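Long-range contacts in cryptochrome DASH, chloroplastic/mitochondrial (Arabidopsis thaliana, PDB 2J4D), which repairs cyclobutane pyrimidine dimers in single-stranded DNA as a photolyase that carries FAD and a folate cofactor, and may also serve as a photoreceptor: residues S17-T22 / A254-V259; L50-N55 / T211-S216; V402-L407 / V492-G497. All blocks are in the same frame, centred on the assembly; numbering follows the deposited sequence.

Contact 1 of 3, residues S17-T22 / A254-V259; sequences SVAIKT and AGVGRV
V18 holds CG1 anti to its backbone N (chi1 170°) and so lays this methyl on the backbone of the opposing helix, while V256 turns CG2 into the crowded position between its own N and carbonyl carbon (chi1 -57°) and reaches back with it. The setting is a nearly perpendicular helix-helix packing: helix 12-26 lies across helix 252-265, the axes of the two short segments passing 8.7 Å apart at 85°. Each helix follows one strand of the small parallel pair 4-7 and 245-248, so the crossing continues an association already made by those strands. It illustrates how two helices can meet through very few small side chains. V18 CG1 sits 4.2 Å from V256 O and equally far, 4.2 Å, from G257 CA, so this methyl meets main-chain atoms. In return, V256 CG2 rests against the backbone of A19, 4.1 Å from its CA. The A19 methyl joins in, its CB lying 4.3 Å from V256 CG2. T22 adds its methyl CG2 beside the branch point of V256, and F301 of helix 299-312 packs on both T22 and V256. Farther along the second helix, R258 points away from the crossing; its NE bonds to the carbonyl of T286, a residue that by similarity belongs to the FAD site. The polar part centres on the T22 hydroxyl, two carbonyls and a bridging water. T22 OG1 folds back on its own helix and donates to V18 O at 2.9 Å, a carbonyl that also accepts from T22 N. The water gives one proton to T22 OG1 at 2.9 Å, and its other goes to V256 O, 2.8 Å from the water oxygen.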
loop_
_atom_site.group_PDB
_atom_site.type_symbol
_atom_site.label_atom_id
_atom_site.label_comp_id
_atom_site.label_asym_id
_atom_site.label_seq_id
_atom_site.Cartn_x
_atom_site.Cartn_y
_atom_site.Cartn_z
ATOM N N SER A 17 -0.699 22.779 7.922
ATOM C CA SER A 17 -1.943 23.540 7.838
ATOM C C SER A 17 -3.022 22.776 7.073
ATOM O O SER A 17 -4.206 22.863 7.407
ATOM C CB SER A 17 -1.711 24.913 7.193
ATOM O OG SER A 17 -1.261 24.783 5.860
ATOM N N VAL A 18 -2.616 22.032 6.047
ATOM C CA VAL A 18 -3.571 21.249 5.269
ATOM C C VAL A 18 -4.143 20.127 6.137
ATOM O O VAL A 18 -5.336 19.837 6.083
ATOM C CB VAL A 18 -2.910 20.635 4.011
ATOM C CG1 VAL A 18 -3.852 19.631 3.359
ATOM C CG2 VAL A 18 -2.579 21.739 3.021
ATOM N N ALA A 19 -3.287 19.505 6.941
ATOM C CA ALA A 19 -3.719 18.429 7.826
ATOM C C ALA A 19 -4.729 18.981 8.832
ATOM O O ALA A 19 -5.770 18.375 9.080
ATOM C CB ALA A 19 -2.511 17.831 8.558
ATOM N N ILE A 20 -4.415 20.136 9.409
ATOM C CA ILE A 20 -5.312 20.755 10.370
ATOM C C ILE A 20 -6.660 21.067 9.729
ATOM O O ILE A 20 -7.705 20.801 10.321
ATOM C CB ILE A 20 -4.705 22.056 10.948
ATOM C CG1 ILE A 20 -3.521 21.711 11.855
ATOM C CG2 ILE A 20 -5.760 22.826 11.736
ATOM C CD1 ILE A 20 -2.709 22.908 12.289
ATOM N N LYS A 21 -6.648 21.620 8.521
ATOM C CA LYS A 21 -7.913 21.941 7.856
ATOM C C LYS A 21 -8.696 20.678 7.518
ATOM O O LYS A 21 -9.916 20.637 7.666
ATOM C CB LYS A 21 -7.677 22.747 6.577
ATOM C CG LYS A 21 -7.071 24.116 6.826
ATOM C CD LYS A 21 -7.329 25.090 5.680
ATOM C CE LYS A 21 -8.801 25.500 5.587
ATOM N NZ LYS A 21 -9.614 24.596 4.718
ATOM N N THR A 22 -7.998 19.642 7.073
ATOM C CA THR A 22 -8.662 18.393 6.724
ATOM C C THR A 22 -9.259 17.703 7.957
ATOM O O THR A 22 -10.410 17.260 7.928
ATOM C CB THR A 22 -7.688 17.448 5.988
ATOM O OG1 THR A 22 -7.237 18.087 4.787
ATOM C CG2 THR A 22 -8.380 16.141 5.608
ATOM N N ALA A 254 1.281 13.754 5.633
ATOM C CA ALA A 254 1.789 13.858 4.275
ATOM C C ALA A 254 0.787 13.255 3.297
ATOM O O ALA A 254 0.611 13.752 2.183
ATOM C CB ALA A 254 3.144 13.146 4.162
ATOM N N GLY A 255 0.117 12.188 3.718
ATOM C CA GLY A 255 -0.855 11.559 2.846
ATOM C C GLY A 255 -2.021 12.460 2.485
ATOM O O GLY A 255 -2.372 12.581 1.311
ATOM N N VAL A 256 -2.655 13.079 3.474
ATOM C CA VAL A 256 -3.770 13.955 3.142
ATOM C C VAL A 256 -3.220 15.171 2.398
ATOM O O VAL A 256 -3.928 15.813 1.627
ATOM C CB VAL A 256 -4.573 14.387 4.396
ATOM C CG1 VAL A 256 -5.073 13.138 5.136
ATOM C CG2 VAL A 256 -3.733 15.253 5.296
ATOM N N GLY A 257 -1.941 15.463 2.615
ATOM C CA GLY A 257 -1.317 16.572 1.917
ATOM C C GLY A 257 -1.241 16.264 0.429
ATOM O O GLY A 257 -1.418 17.158 -0.402
ATOM N N ARG A 258 -0.982 15.000 0.086
ATOM C CA ARG A 258 -0.899 14.598 -1.321
ATOM C C ARG A 258 -2.277 14.595 -1.974
ATOM O O ARG A 258 -2.407 14.924 -3.158
ATOM C CB ARG A 258 -0.232 13.218 -1.454
ATOM C CG ARG A 258 -0.186 12.655 -2.882
ATOM C CD ARG A 258 0.491 13.606 -3.889
ATOM N NE ARG A 258 0.386 13.069 -5.243
ATOM C CZ ARG A 258 0.890 13.638 -6.336
ATOM N NH1 ARG A 258 1.552 14.788 -6.257
ATOM N NH2 ARG A 258 0.731 13.046 -7.515
ATOM N N VAL A 259 -3.309 14.213 -1.218
ATOM C CA VAL A 259 -4.662 14.226 -1.765
ATOM C C VAL A 259 -4.987 15.694 -2.086
ATOM O O VAL A 259 -5.500 16.017 -3.158
ATOM C CB VAL A 259 -5.701 13.663 -0.756
ATOM C CG1 VAL A 259 -7.105 13.907 -1.267
ATOM C CG2 VAL A 259 -5.501 12.156 -0.596
HETATM O O HOH W 1 -6.478 16.506 2.417
#

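Contact 2 of 3, residues L50-N55 / T211-S216; sequences LRVLDN and TRIPLS
Between strand 41-46 and helix 56-63, in the photolyase alpha/beta region, lies the loop of a beta-alpha-beta crossover, and the irregular segment 211-216 packs against it. Polar contacts come first. D54 extends its carboxylate with CG anti to the backbone N (chi1 -176°), and T211 N donates to OD1 at 2.8 Å. The bond is fairly straight (161°), but the donor stands 33° above the carboxylate plane. That acid has further partners, R300 in a salt bridge to OD1 and S298 OG at OD2, which would probably favour its charged form, while T211 OG1 turns instead to D56. The backbones also approach closely, with a CA-H...O contact of 3.4 Å from D54 CA to T211 O. A water accepts from D54 N and donates to T211 O, 2.6 Å away.

Packing falls to I213, which points toward the loop. Its CG1 lies against the V52 carbonyl, 3.3 Å from O, and its CD1 reaches N55 O at 3.7 Å. The one apolar pair is formed where the two branched side chains cross obliquely, V52 CG1 lying 4.0 Å from I213 CG2.

Further bonds brace the loop internally. N55, the N-cap of helix 56-63, gives OD1 to L58 N, and its ND2 reaches back to R51 O at 3.0 Å. The R51 guanidinium meets D54 O edge-on and in its own plane, NH2 donating at 2.9 Å.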
loop_
_atom_site.group_PDB
_atom_site.type_symbol
_atom_site.label_atom_id
_atom_site.label_comp_id
_atom_site.label_asym_id
_atom_site.label_seq_id
_atom_site.Cartn_x
_atom_site.Cartn_y
_atom_site.Cartn_z
ATOM N N LEU A 50 -2.407 3.169 9.959
ATOM C CA LEU A 50 -1.724 4.244 10.682
ATOM C C LEU A 50 -2.294 5.641 10.446
ATOM O O LEU A 50 -1.645 6.508 9.852
ATOM C CB LEU A 50 -0.224 4.212 10.345
ATOM C CG LEU A 50 0.389 2.806 10.456
ATOM C CD1 LEU A 50 1.885 2.865 10.142
ATOM C CD2 LEU A 50 0.140 2.241 11.854
ATOM N N ARG A 51 -3.513 5.859 10.928
ATOM C CA ARG A 51 -4.178 7.149 10.763
ATOM C C ARG A 51 -5.218 7.320 11.854
ATOM O O ARG A 51 -5.593 6.354 12.532
ATOM C CB ARG A 51 -4.910 7.217 9.414
ATOM C CG ARG A 51 -6.071 6.208 9.318
ATOM C CD ARG A 51 -6.890 6.335 8.036
ATOM N NE ARG A 51 -8.070 5.463 8.092
ATOM C CZ ARG A 51 -8.053 4.148 7.877
ATOM N NH1 ARG A 51 -6.913 3.530 7.567
ATOM N NH2 ARG A 51 -9.167 3.437 8.009
ATOM N N VAL A 52 -5.683 8.559 11.997
ATOM C CA VAL A 52 -6.717 8.907 12.954
ATOM C C VAL A 52 -8.017 9.077 12.168
ATOM O O VAL A 52 -9.066 8.579 12.574
ATOM C CB VAL A 52 -6.377 10.227 13.682
ATOM C CG1 VAL A 52 -7.556 10.683 14.521
ATOM C CG2 VAL A 52 -5.160 10.025 14.559
ATOM N N LEU A 53 -7.946 9.755 11.026
ATOM C CA LEU A 53 -9.139 9.975 10.204
ATOM C C LEU A 53 -9.811 8.698 9.717
ATOM O O LEU A 53 -9.143 7.716 9.383
ATOM C CB LEU A 53 -8.810 10.810 8.961
ATOM C CG LEU A 53 -8.758 12.335 9.009
ATOM C CD1 LEU A 53 -8.548 12.856 7.600
ATOM C CD2 LEU A 53 -10.057 12.890 9.577
ATOM N N ASP A 54 -11.140 8.729 9.672
ATOM C CA ASP A 54 -11.927 7.615 9.162
ATOM C C ASP A 54 -11.399 6.258 9.616
ATOM O O ASP A 54 -11.219 5.342 8.807
ATOM C CB ASP A 54 -11.948 7.700 7.630
ATOM C CG ASP A 54 -12.815 6.633 6.993
ATOM O OD1 ASP A 54 -13.881 6.318 7.557
ATOM O OD2 ASP A 54 -12.438 6.121 5.920
ATOM N N ASN A 55 -11.153 6.138 10.915
ATOM C CA ASN A 55 -10.642 4.903 11.498
ATOM C C ASN A 55 -11.722 4.296 12.393
ATOM O O ASN A 55 -11.912 4.751 13.523
ATOM C CB ASN A 55 -9.395 5.199 12.340
ATOM C CG ASN A 55 -8.713 3.932 12.834
ATOM O OD1 ASN A 55 -9.368 2.943 13.131
ATOM N ND2 ASN A 55 -7.395 3.967 12.932
ATOM N N THR A 211 -16.048 7.706 8.582
ATOM C CA THR A 211 -16.374 7.811 10.000
ATOM C C THR A 211 -15.756 9.073 10.611
ATOM O O THR A 211 -14.558 9.333 10.446
ATOM C CB THR A 211 -15.883 6.555 10.756
ATOM O OG1 THR A 211 -16.594 5.409 10.268
ATOM C CG2 THR A 211 -16.120 6.691 12.254
ATOM N N ARG A 212 -16.580 9.864 11.299
ATOM C CA ARG A 212 -16.118 11.099 11.927
ATOM C C ARG A 212 -15.519 10.807 13.290
ATOM O O ARG A 212 -16.110 10.098 14.098
ATOM C CB ARG A 212 -17.265 12.103 12.078
ATOM C CG ARG A 212 -17.967 12.417 10.776
ATOM C CD ARG A 212 -16.968 12.697 9.668
ATOM N NE ARG A 212 -17.431 12.148 8.396
ATOM C CZ ARG A 212 -17.803 12.878 7.351
ATOM N NH1 ARG A 212 -17.764 14.206 7.414
ATOM N NH2 ARG A 212 -18.226 12.277 6.247
ATOM N N ILE A 213 -14.347 11.374 13.534
ATOM C CA ILE A 213 -13.616 11.158 14.771
ATOM C C ILE A 213 -13.595 12.421 15.631
ATOM O O ILE A 213 -13.320 13.516 15.134
ATOM C CB ILE A 213 -12.153 10.757 14.459
ATOM C CG1 ILE A 213 -12.120 9.530 13.538
ATOM C CG2 ILE A 213 -11.398 10.499 15.748
ATOM C CD1 ILE A 213 -12.752 8.260 14.123
ATOM N N PRO A 214 -13.877 12.286 16.936
ATOM C CA PRO A 214 -13.869 13.463 17.816
ATOM C C PRO A 214 -12.484 14.068 17.983
ATOM O O PRO A 214 -11.473 13.379 17.847
ATOM C CB PRO A 214 -14.432 12.922 19.130
ATOM C CG PRO A 214 -14.067 11.467 19.101
ATOM C CD PRO A 214 -14.334 11.087 17.659
ATOM N N LEU A 215 -12.440 15.364 18.273
ATOM C CA LEU A 215 -11.172 16.059 18.451
ATOM C C LEU A 215 -10.500 15.687 19.766
ATOM O O LEU A 215 -9.293 15.844 19.919
ATOM C CB LEU A 215 -11.389 17.573 18.385
ATOM C CG LEU A 215 -11.764 18.100 16.996
ATOM C CD1 LEU A 215 -12.002 19.605 17.051
ATOM C CD2 LEU A 215 -10.646 17.768 16.017
ATOM N N SER A 216 -11.286 15.190 20.711
ATOM C CA SER A 216 -10.769 14.787 22.019
ATOM C C SER A 216 -11.001 13.291 22.178
ATOM O O SER A 216 -12.147 12.839 22.200
ATOM C CB SER A 216 -11.500 15.548 23.131
ATOM O OG SER A 216 -11.220 14.989 24.402
HETATM O O HOH W 2 -12.688 11.018 9.708
#

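Contact 3 of 3, residues V402-L407 / V492-G497; sequences VRDMGL and VPLKHG
D404 and K495 cross obliquely where the final modelled residues of the chain fold back over helix 391-404 of the helical FAD-binding domain, in a region that includes a wider pi-type turn at 402-404. CG of D404 is anti to its carbonyl carbon (chi1 -67°), which directs OD1 at the tail backbone. K495 N donates to the anti lone pair of that oxygen at 2.8 Å, in a nearly straight bond (162°). Y447 OH bonds the same oxygen, so two partners grip one buried acceptor. The side chain of K495 runs alongside R403 and D404: CB comes within 3.3 Å of D404 OD1, and CD passes 3.5 Å from R403 O. L494 also meets the carboxylate obliquely, its methyl CD2 lying 4.0 Å from D404 OD1. An alanine in place of D404 would remove this shared acceptor and is likely to loosen the hold of the tail on the helix.

M405 and V492 are turned at about a right angle instead. V492 sets CG2 in the crowded position between its N and carbonyl carbon and meets M405 CG at 4.1 Å, while L362 and F400 touch both side chains. R403 leads its guanidinium away to the carbonyl of G435. Between the polar and apolar patches, one water donates to two carbonyls, D404 O at 2.8 Å and P493 O at 2.6 Å.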
loop_
_atom_site.group_PDB
_atom_site.type_symbol
_atom_site.label_atom_id
_atom_site.label_comp_id
_atom_site.label_asym_id
_atom_site.label_seq_id
_atom_site.Cartn_x
_atom_site.Cartn_y
_atom_site.Cartn_z
ATOM N N VAL A 402 8.307 -12.992 -16.674
ATOM C CA VAL A 402 7.583 -14.230 -16.889
ATOM C C VAL A 402 7.667 -14.798 -18.303
ATOM O O VAL A 402 7.952 -15.979 -18.487
ATOM C CB VAL A 402 6.080 -14.058 -16.545
ATOM C CG1 VAL A 402 5.296 -15.301 -16.963
ATOM C CG2 VAL A 402 5.912 -13.799 -15.054
ATOM N N ARG A 403 7.419 -13.952 -19.295
ATOM C CA ARG A 403 7.393 -14.405 -20.679
ATOM C C ARG A 403 8.689 -14.343 -21.476
ATOM O O ARG A 403 8.988 -15.259 -22.235
ATOM C CB ARG A 403 6.281 -13.658 -21.418
ATOM C CG ARG A 403 4.928 -13.841 -20.737
ATOM C CD ARG A 403 3.760 -13.391 -21.595
ATOM N NE ARG A 403 2.494 -13.839 -21.017
ATOM C CZ ARG A 403 1.986 -13.360 -19.887
ATOM N NH1 ARG A 403 2.639 -12.413 -19.230
ATOM N NH2 ARG A 403 0.846 -13.836 -19.403
ATOM N N ASP A 404 9.456 -13.276 -21.312
ATOM C CA ASP A 404 10.708 -13.155 -22.041
ATOM C C ASP A 404 11.833 -13.906 -21.345
ATOM O O ASP A 404 12.649 -14.551 -22.001
ATOM C CB ASP A 404 11.067 -11.685 -22.216
ATOM C CG ASP A 404 10.087 -10.963 -23.119
ATOM O OD1 ASP A 404 10.011 -11.324 -24.317
ATOM O OD2 ASP A 404 9.387 -10.048 -22.633
ATOM N N MET A 405 11.866 -13.840 -20.015
ATOM C CA MET A 405 12.903 -14.524 -19.251
ATOM C C MET A 405 12.499 -15.928 -18.820
ATOM O O MET A 405 13.358 -16.747 -18.493
ATOM C CB MET A 405 13.289 -13.703 -18.021
ATOM C CG MET A 405 13.867 -12.351 -18.360
ATOM S SD MET A 405 14.446 -11.502 -16.898
ATOM C CE MET A 405 16.134 -11.993 -16.869
ATOM N N GLY A 406 11.197 -16.201 -18.815
ATOM C CA GLY A 406 10.711 -17.515 -18.422
ATOM C C GLY A 406 10.921 -17.872 -16.957
ATOM O O GLY A 406 10.990 -19.051 -16.602
ATOM N N LEU A 407 11.002 -16.865 -16.093
ATOM C CA LEU A 407 11.227 -17.117 -14.668
ATOM C C LEU A 407 9.985 -17.335 -13.816
ATOM O O LEU A 407 8.899 -16.853 -14.131
ATOM C CB LEU A 407 12.040 -15.974 -14.053
ATOM C CG LEU A 407 13.464 -15.786 -14.581
ATOM C CD1 LEU A 407 14.093 -14.557 -13.947
ATOM C CD2 LEU A 407 14.288 -17.028 -14.275
ATOM N N VAL A 492 18.602 -11.752 -22.733
ATOM C CA VAL A 492 17.757 -12.708 -23.451
ATOM C C VAL A 492 17.156 -12.014 -24.657
ATOM O O VAL A 492 17.049 -10.789 -24.695
ATOM C CB VAL A 492 16.532 -13.182 -22.636
ATOM C CG1 VAL A 492 16.928 -14.229 -21.629
ATOM C CG2 VAL A 492 15.872 -11.975 -21.966
ATOM N N PRO A 493 16.764 -12.791 -25.665
ATOM C CA PRO A 493 16.141 -12.262 -26.874
ATOM C C PRO A 493 14.703 -11.983 -26.450
ATOM O O PRO A 493 14.245 -12.522 -25.440
ATOM C CB PRO A 493 16.254 -13.439 -27.850
ATOM C CG PRO A 493 16.180 -14.638 -26.921
ATOM C CD PRO A 493 17.142 -14.203 -25.850
ATOM N N LEU A 494 13.996 -11.125 -27.167
ATOM C CA LEU A 494 12.621 -10.870 -26.793
ATOM C C LEU A 494 11.863 -12.034 -27.407
ATOM O O LEU A 494 12.165 -12.454 -28.528
ATOM C CB LEU A 494 12.138 -9.537 -27.359
ATOM C CG LEU A 494 12.790 -8.338 -26.671
ATOM C CD1 LEU A 494 12.442 -7.075 -27.441
ATOM C CD2 LEU A 494 12.337 -8.242 -25.212
ATOM N N LYS A 495 10.922 -12.577 -26.648
ATOM C CA LYS A 495 10.120 -13.692 -27.095
ATOM C C LYS A 495 9.326 -13.397 -28.363
ATOM O O LYS A 495 9.081 -14.311 -29.136
ATOM C CB LYS A 495 9.186 -14.112 -25.974
ATOM C CG LYS A 495 8.463 -15.394 -26.245
ATOM C CD LYS A 495 7.313 -15.538 -25.293
ATOM C CE LYS A 495 6.185 -16.243 -25.994
ATOM N NZ LYS A 495 5.619 -17.341 -25.185
ATOM N N HIS A 496 8.912 -12.157 -28.610
ATOM C CA HIS A 496 8.157 -11.871 -29.838
ATOM C C HIS A 496 8.653 -10.816 -30.842
ATOM O O HIS A 496 8.432 -9.591 -30.653
ATOM C CB HIS A 496 6.722 -11.604 -29.436
ATOM C CG HIS A 496 6.048 -12.814 -28.848
ATOM N ND1 HIS A 496 5.623 -13.866 -29.631
ATOM C CD2 HIS A 496 5.765 -13.169 -27.568
ATOM C CE1 HIS A 496 5.090 -14.805 -28.871
ATOM N NE2 HIS A 496 5.159 -14.406 -27.614
ATOM N N GLY A 497 9.253 -11.373 -31.920
ATOM C CA GLY A 497 9.875 -10.670 -33.062
ATOM C C GLY A 497 9.780 -9.176 -33.321
ATOM O O GLY A 497 9.883 -8.261 -32.466
HETATM O O HOH W 3 13.280 -14.756 -24.670
#

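In the fold
Contacts 1 and 2 form one neighbourhood, their centres about 14 Å apart, and they touch through L53: its CD1 packs on T22 CG2 and V256 CG1. Along the chain, 50-55 and 211-216 both fall between 17-22 and 254-259, so the inner closure ties loops of the alpha/beta region and the outer one joins two helices. Contact 3 follows later, on the far side of the chain's centre, about 44 Å from contact 1 and 49 Å from contact 2 between centres. Together they show the architecture of a two-domain photolyase: helix 12-26 packed on helix 252-265 and, through L53, on the alpha/beta part, with the last modelled residues held against helix 391-404 of the FAD-binding part.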